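Local coordinates for metallo-beta-lactamase (PDB 4ZEJ), which probably hydrolyses the beta-lactam ring of antibiotics to a substituted beta-amino acid, using zinc ions bound at its active site, at residues A[75-80]-A[170-175]; A[100-105]-A[114-119]. All coordinates share one frame; numbering follows the deposited sequence.

Contact 1. Residues A[75-80]-A[170-175]. With ZN (zinc ion), chain D; ZN (zinc ion), chain C.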
loop_
_atom_site.group_PDB
_atom_site.type_symbol
_atom_site.label_atom_id
_atom_site.label_comp_id
_atom_site.label_asym_id
_atom_site.label_seq_id
_atom_site.Cartn_x
_atom_site.Cartn_y
_atom_site.Cartn_z
ATOM N N THR A 75 0.163 -1.687 4.196
ATOM C CA THR A 75 0.973 -0.477 4.435
ATOM C C THR A 75 0.368 0.511 5.439
ATOM O O THR A 75 1.046 1.432 5.868
ATOM C CB THR A 75 1.318 0.239 3.121
ATOM O OG1 THR A 75 0.117 0.613 2.439
ATOM C CG2 THR A 75 2.162 -0.677 2.216
ATOM N N HIS A 76 -0.901 0.326 5.801
ATOM C CA HIS A 76 -1.449 0.871 7.063
ATOM C C HIS A 76 -2.737 0.112 7.379
ATOM O O HIS A 76 -3.114 -0.769 6.623
ATOM C CB HIS A 76 -1.617 2.410 7.083
ATOM C CG HIS A 76 -2.729 2.936 6.240
ATOM N ND1 HIS A 76 -2.617 3.081 4.876
ATOM C CD2 HIS A 76 -3.953 3.403 6.566
ATOM C CE1 HIS A 76 -3.733 3.586 4.397
ATOM N NE2 HIS A 76 -4.558 3.792 5.400
ATOM N N TRP A 77 -3.395 0.423 8.485
ATOM C CA TRP A 77 -4.462 -0.460 8.997
ATOM C C TRP A 77 -5.830 -0.344 8.322
ATOM O O TRP A 77 -6.658 -1.244 8.469
ATOM C CB TRP A 77 -4.603 -0.317 10.506
ATOM C CG TRP A 77 -5.280 0.935 10.992
ATOM C CD1 TRP A 77 -4.706 2.148 11.211
ATOM C CD2 TRP A 77 -6.662 1.074 11.352
ATOM N NE1 TRP A 77 -5.641 3.038 11.689
ATOM C CE2 TRP A 77 -6.849 2.402 11.786
ATOM C CE3 TRP A 77 -7.760 0.202 11.346
ATOM C CZ2 TRP A 77 -8.101 2.891 12.199
ATOM C CZ3 TRP A 77 -9.004 0.683 11.772
ATOM C CH2 TRP A 77 -9.160 2.013 12.189
ATOM N N HIS A 78 -6.083 0.735 7.588
ATOM C CA HIS A 78 -7.433 0.964 7.056
ATOM C C HIS A 78 -7.849 -0.105 6.057
ATOM O O HIS A 78 -7.003 -0.782 5.461
ATOM C CB HIS A 78 -7.571 2.355 6.435
ATOM C CG HIS A 78 -7.508 3.465 7.438
ATOM N ND1 HIS A 78 -7.094 4.741 7.123
ATOM C CD2 HIS A 78 -7.793 3.483 8.759
ATOM C CE1 HIS A 78 -7.163 5.504 8.200
ATOM N NE2 HIS A 78 -7.572 4.760 9.208
ATOM N N GLU A 79 -9.159 -0.222 5.865
ATOM C CA GLU A 79 -9.751 -1.315 5.081
ATOM C C GLU A 79 -9.315 -1.389 3.620
ATOM O O GLU A 79 -9.240 -2.494 3.055
ATOM C CB GLU A 79 -11.281 -1.258 5.150
ATOM C CG GLU A 79 -11.828 -1.639 6.516
ATOM C CD GLU A 79 -13.347 -1.587 6.603
ATOM O OE1 GLU A 79 -14.036 -1.734 5.559
ATOM O OE2 GLU A 79 -13.864 -1.418 7.731
ATOM N N ASP A 80 -9.008 -0.245 3.007
ATOM C CA ASP A 80 -8.503 -0.262 1.626
ATOM C C ASP A 80 -7.126 -0.935 1.491
ATOM O O ASP A 80 -6.732 -1.274 0.388
ATOM C CB ASP A 80 -8.509 1.131 0.966
ATOM C CG ASP A 80 -7.594 2.126 1.640
ATOM O OD1 ASP A 80 -7.590 2.194 2.870
ATOM O OD2 ASP A 80 -6.898 2.878 0.947
ATOM N N THR A 170 -8.376 12.974 6.564
ATOM C CA THR A 170 -7.364 13.456 7.526
ATOM C C THR A 170 -7.758 13.271 9.007
ATOM O O THR A 170 -7.100 13.798 9.905
ATOM C CB THR A 170 -7.056 14.947 7.291
ATOM O OG1 THR A 170 -8.273 15.692 7.338
ATOM C CG2 THR A 170 -6.379 15.153 5.933
ATOM N N GLY A 171 -8.808 12.504 9.268
ATOM C CA GLY A 171 -9.285 12.296 10.636
ATOM C C GLY A 171 -8.266 11.676 11.579
ATOM O O GLY A 171 -8.365 11.861 12.789
ATOM N N GLU A 172 -7.287 10.951 11.031
ATOM C CA GLU A 172 -6.230 10.320 11.815
ATOM C C GLU A 172 -4.823 10.788 11.408
ATOM O O GLU A 172 -3.821 10.192 11.811
ATOM C CB GLU A 172 -6.391 8.792 11.706
ATOM C CG GLU A 172 -7.677 8.315 12.373
ATOM C CD GLU A 172 -8.234 6.996 11.850
ATOM O OE1 GLU A 172 -7.439 6.100 11.518
ATOM O OE2 GLU A 172 -9.490 6.848 11.810
ATOM N N ALA A 173 -4.745 11.881 10.656
ATOM C CA ALA A 173 -3.478 12.335 10.082
ATOM C C ALA A 173 -2.651 13.184 11.060
ATOM O O ALA A 173 -3.170 13.784 11.998
ATOM C CB ALA A 173 -3.722 13.095 8.788
ATOM N N HIS A 174 -1.349 13.190 10.814
ATOM C CA HIS A 174 -0.389 13.996 11.538
ATOM C C HIS A 174 0.159 15.010 10.541
ATOM O O HIS A 174 1.242 14.830 9.976
ATOM C CB HIS A 174 0.699 13.088 12.108
ATOM C CG HIS A 174 0.201 12.155 13.176
ATOM N ND1 HIS A 174 0.669 12.187 14.468
ATOM C CD2 HIS A 174 -0.739 11.180 13.142
ATOM C CE1 HIS A 174 0.043 11.273 15.187
ATOM N NE2 HIS A 174 -0.811 10.642 14.403
ATOM N N ILE A 175 -0.618 16.071 10.330
ATOM C CA ILE A 175 -0.400 17.000 9.220
ATOM C C ILE A 175 0.922 17.762 9.339
ATOM O O ILE A 175 1.637 17.884 8.347
ATOM C CB ILE A 175 -1.607 17.958 9.033
ATOM C CG1 ILE A 175 -2.832 17.169 8.537
ATOM C CG2 ILE A 175 -1.290 19.054 8.029
ATOM C CD1 ILE A 175 -4.157 17.875 8.749
HETATM ZN ZN ZN D . -6.157 5.242 5.372
HETATM ZN ZN ZN C . -6.086 4.726 1.185
HETATM O O HOH W 1 -5.270 5.720 12.841
HETATM O O HOH W 2 -8.290 6.555 5.085
#

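Contact 2. Residues A[100-105]-A[114-119]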
loop_
_atom_site.group_PDB
_atom_site.type_symbol
_atom_site.label_atom_id
_atom_site.label_comp_id
_atom_site.label_asym_id
_atom_site.label_seq_id
_atom_site.Cartn_x
_atom_site.Cartn_y
_atom_site.Cartn_z
ATOM N N SER A 100 2.755 -1.618 14.740
ATOM C CA SER A 100 1.795 -0.528 14.923
ATOM C C SER A 100 0.490 -0.805 14.170
ATOM O O SER A 100 -0.586 -0.636 14.724
ATOM C CB SER A 100 2.386 0.809 14.477
ATOM O OG SER A 100 1.478 1.873 14.728
ATOM N N THR A 101 0.598 -1.244 12.916
ATOM C CA THR A 101 -0.573 -1.609 12.128
ATOM C C THR A 101 -1.394 -2.745 12.750
ATOM O O THR A 101 -2.613 -2.629 12.852
ATOM C CB THR A 101 -0.173 -1.968 10.690
ATOM O OG1 THR A 101 0.393 -0.802 10.082
ATOM C CG2 THR A 101 -1.364 -2.456 9.878
ATOM N N ASN A 102 -0.727 -3.822 13.160
ATOM C CA ASN A 102 -1.414 -4.935 13.839
ATOM C C ASN A 102 -2.086 -4.518 15.156
ATOM O O ASN A 102 -3.192 -4.986 15.451
ATOM C CB ASN A 102 -0.477 -6.139 14.067
ATOM C CG ASN A 102 -0.732 -7.292 13.101
ATOM O OD1 ASN A 102 -1.488 -7.182 12.129
ATOM N ND2 ASN A 102 -0.098 -8.424 13.376
ATOM N N HIS A 103 -1.434 -3.641 15.926
ATOM C CA HIS A 103 -2.042 -3.075 17.147
ATOM C C HIS A 103 -3.328 -2.314 16.836
ATOM O O HIS A 103 -4.345 -2.481 17.513
ATOM C CB HIS A 103 -1.058 -2.143 17.872
ATOM C CG HIS A 103 -1.622 -1.510 19.106
ATOM N ND1 HIS A 103 -1.807 -2.207 20.281
ATOM C CD2 HIS A 103 -2.037 -0.242 19.352
ATOM C CE1 HIS A 103 -2.315 -1.401 21.197
ATOM N NE2 HIS A 103 -2.466 -0.203 20.659
ATOM N N LEU A 104 -3.280 -1.486 15.797
ATOM C CA LEU A 104 -4.451 -0.719 15.376
ATOM C C LEU A 104 -5.571 -1.596 14.822
ATOM O O LEU A 104 -6.739 -1.298 15.060
ATOM C CB LEU A 104 -4.058 0.375 14.370
ATOM C CG LEU A 104 -3.314 1.554 15.010
ATOM C CD1 LEU A 104 -2.560 2.368 13.965
ATOM C CD2 LEU A 104 -4.259 2.448 15.801
ATOM N N LEU A 105 -5.226 -2.671 14.108
ATOM C CA LEU A 105 -6.245 -3.620 13.652
ATOM C C LEU A 105 -6.973 -4.240 14.860
ATOM O O LEU A 105 -8.209 -4.224 14.922
ATOM C CB LEU A 105 -5.645 -4.708 12.762
ATOM C CG LEU A 105 -5.224 -4.215 11.368
ATOM C CD1 LEU A 105 -4.337 -5.257 10.701
ATOM C CD2 LEU A 105 -6.435 -3.878 10.502
ATOM N N LYS A 114 -0.981 -12.309 10.186
ATOM C CA LYS A 114 -0.438 -13.465 10.916
ATOM C C LYS A 114 0.965 -13.185 11.453
ATOM O O LYS A 114 1.327 -13.670 12.527
ATOM C CB LYS A 114 -0.435 -14.727 10.049
ATOM C CG LYS A 114 0.201 -15.936 10.728
ATOM C CD LYS A 114 0.073 -17.215 9.923
ATOM C CE LYS A 114 0.791 -18.357 10.621
ATOM N NZ LYS A 114 1.301 -19.353 9.643
ATOM N N TYR A 115 1.753 -12.437 10.689
ATOM C CA TYR A 115 3.123 -12.101 11.059
ATOM C C TYR A 115 3.305 -10.599 11.234
ATOM O O TYR A 115 2.694 -9.789 10.512
ATOM C CB TYR A 115 4.081 -12.597 9.987
ATOM C CG TYR A 115 4.036 -14.087 9.778
ATOM C CD1 TYR A 115 4.574 -14.953 10.722
ATOM C CD2 TYR A 115 3.456 -14.637 8.636
ATOM C CE1 TYR A 115 4.539 -16.322 10.539
ATOM C CE2 TYR A 115 3.416 -16.011 8.442
ATOM C CZ TYR A 115 3.961 -16.849 9.399
ATOM O OH TYR A 115 3.935 -18.213 9.229
ATOM N N THR A 116 4.174 -10.239 12.175
ATOM C CA THR A 116 4.438 -8.847 12.523
ATOM C C THR A 116 5.852 -8.453 12.090
ATOM O O THR A 116 6.813 -9.183 12.355
ATOM C CB THR A 116 4.236 -8.615 14.036
ATOM O OG1 THR A 116 2.862 -8.852 14.367
ATOM C CG2 THR A 116 4.577 -7.193 14.430
ATOM N N LEU A 117 5.960 -7.303 11.424
ATOM C CA LEU A 117 7.242 -6.700 11.052
ATOM C C LEU A 117 7.657 -5.704 12.137
ATOM O O LEU A 117 6.920 -4.772 12.438
ATOM C CB LEU A 117 7.123 -5.991 9.696
ATOM C CG LEU A 117 6.720 -6.888 8.521
ATOM C CD1 LEU A 117 6.372 -6.062 7.295
ATOM C CD2 LEU A 117 7.800 -7.906 8.200
ATOM N N LYS A 118 8.833 -5.904 12.723
ATOM C CA LYS A 118 9.295 -5.071 13.836
ATOM C C LYS A 118 10.279 -4.004 13.379
ATOM O O LYS A 118 10.935 -4.147 12.342
ATOM C CB LYS A 118 9.956 -5.929 14.913
ATOM C CG LYS A 118 9.002 -6.823 15.692
ATOM C CD LYS A 118 8.636 -8.089 14.931
ATOM C CE LYS A 118 8.161 -9.193 15.868
ATOM N NZ LYS A 118 7.533 -10.332 15.134
ATOM N N GLY A 119 10.376 -2.938 14.172
ATOM C CA GLY A 119 11.352 -1.868 13.945
ATOM C C GLY A 119 10.907 -0.918 12.850
ATOM O O GLY A 119 9.877 -1.145 12.204
#

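Contact 1. Residues A[75-80]-A[170-175]
Glu-172 OE1 accepts a hydrogen bond from His-78 NE2 at 2.7 Å. The N-H points at the oxygen with an angle of 156°. The acceptor lies in the imidazole plane, whereas the donor meets OE1 from above the carboxylate, whose plane is turned 73° from the ring. Glu-172 OE1 also sits at the edge of the Trp-77 indole, 3.3 Å from CZ2, with carboxylate and indole planes only 13° apart. Water 1 closes a bridge: it accepts from Trp-77 NE1 and donates to Glu-172 OE1 at 2.6 Å. OE1 thus takes two hydrogen bonds, while OE2 is held by Tyr-169 OH. Trp-77 also lays one indole face over His-78 CD2, which lies 3.3 Å above the plane toward the rim.

On the other side of its ring, His-78 ND1 binds a zinc ion at 2.0 Å. His-76 NE2, His-138 and water 2 share this metal. Asp-80 OD2 ligates the second zinc ion, with Cys-157 and His-199. Glu-172 reaches in from a type I turn, Thr-170 to Ala-173, in the loop leading to helix 175-188, its chain extended beyond CG. The carboxylate is therefore a second-shell partner of the first zinc site: with ND1 on the metal and NE2 on the carboxylate, the ring is held at both nitrogens, and the carboxylate would probably make the imidazole a stronger electron donor.

Contact 2. Residues A[100-105]-A[114-119]
The side-chain amide of Asn-102 reaches across to Thr-116 through its ND2 end, 3.2 Å from OG1; the hydrogen bond is weak, bent to 132° at the hydrogen. The other end of the same amide has a firmer anchor, since OD1 accepts from the backbone N of Ala-113, just ahead of the strand. Ala-97 and Pro-112 also touch this side chain. The second flat group is the Tyr-115 ring, on a residue whose CB is directed away from the helix. Lys-114 CG lies over the centre of one of its faces, 3.9 Å above the plane, and Lys-114 NZ, at the end of the extended chain, donates to Tyr-115 OH at 2.9 Å. Tyr-96 of the adjoining strand meets the same ring with planes about 25° apart.

Thr-116 places OG1 anti to its carbonyl carbon (chi1 -64°), beside its own backbone N, and it is this branch that faces the amide. Along the strand, Lys-118 NZ folds back to the carbonyl O of Thr-116 at 3.1 Å, coming from above the carbonyl plane rather than along a lone pair.

Asn-102 is buried, and its CA lies 7.2 Å from that of Thr-116, the closest pair of CA atoms across the two segments. Both amide ends are engaged: OD1 by the connection entering the strand, ND2 by the weak bond to Thr-116 OG1, which is not its sole hydrogen bond. Strand 115-117 pairs in parallel with strand 95-98, Tyr-115 and Leu-117 making backbone hydrogen bonds to Ala-97. Asn-102 therefore links helix to returning strand within a beta-alpha-beta crossover, at the outer edge of the seven-stranded mixed sheet of the metallo-beta-lactamase fold.

Overall arrangement
From the N terminus, the chain leaves strand 68-73 and enters the zinc-binding segment 75-80, the first half of contact 1. The segment runs into helix 79-82, followed by helix 85-90 and strand 95-98, before helix 99-107 and strand 115-117 close the short loop of contact 2. Four of the second sheet's five strands follow before 170-175 closes the long loop of contact 1, so contact 2 is nested inside it; the fifth, 194-197, comes later. The two contacts meet directly: the backbone O of Trp-77 lies 3.3 Å from Leu-105 CD2, and its indole packs on helix 99-107. Trp-77 thus joins that helix to the zinc site and the 170-175 loop, while contact 2 ties it to edge strand 115-117.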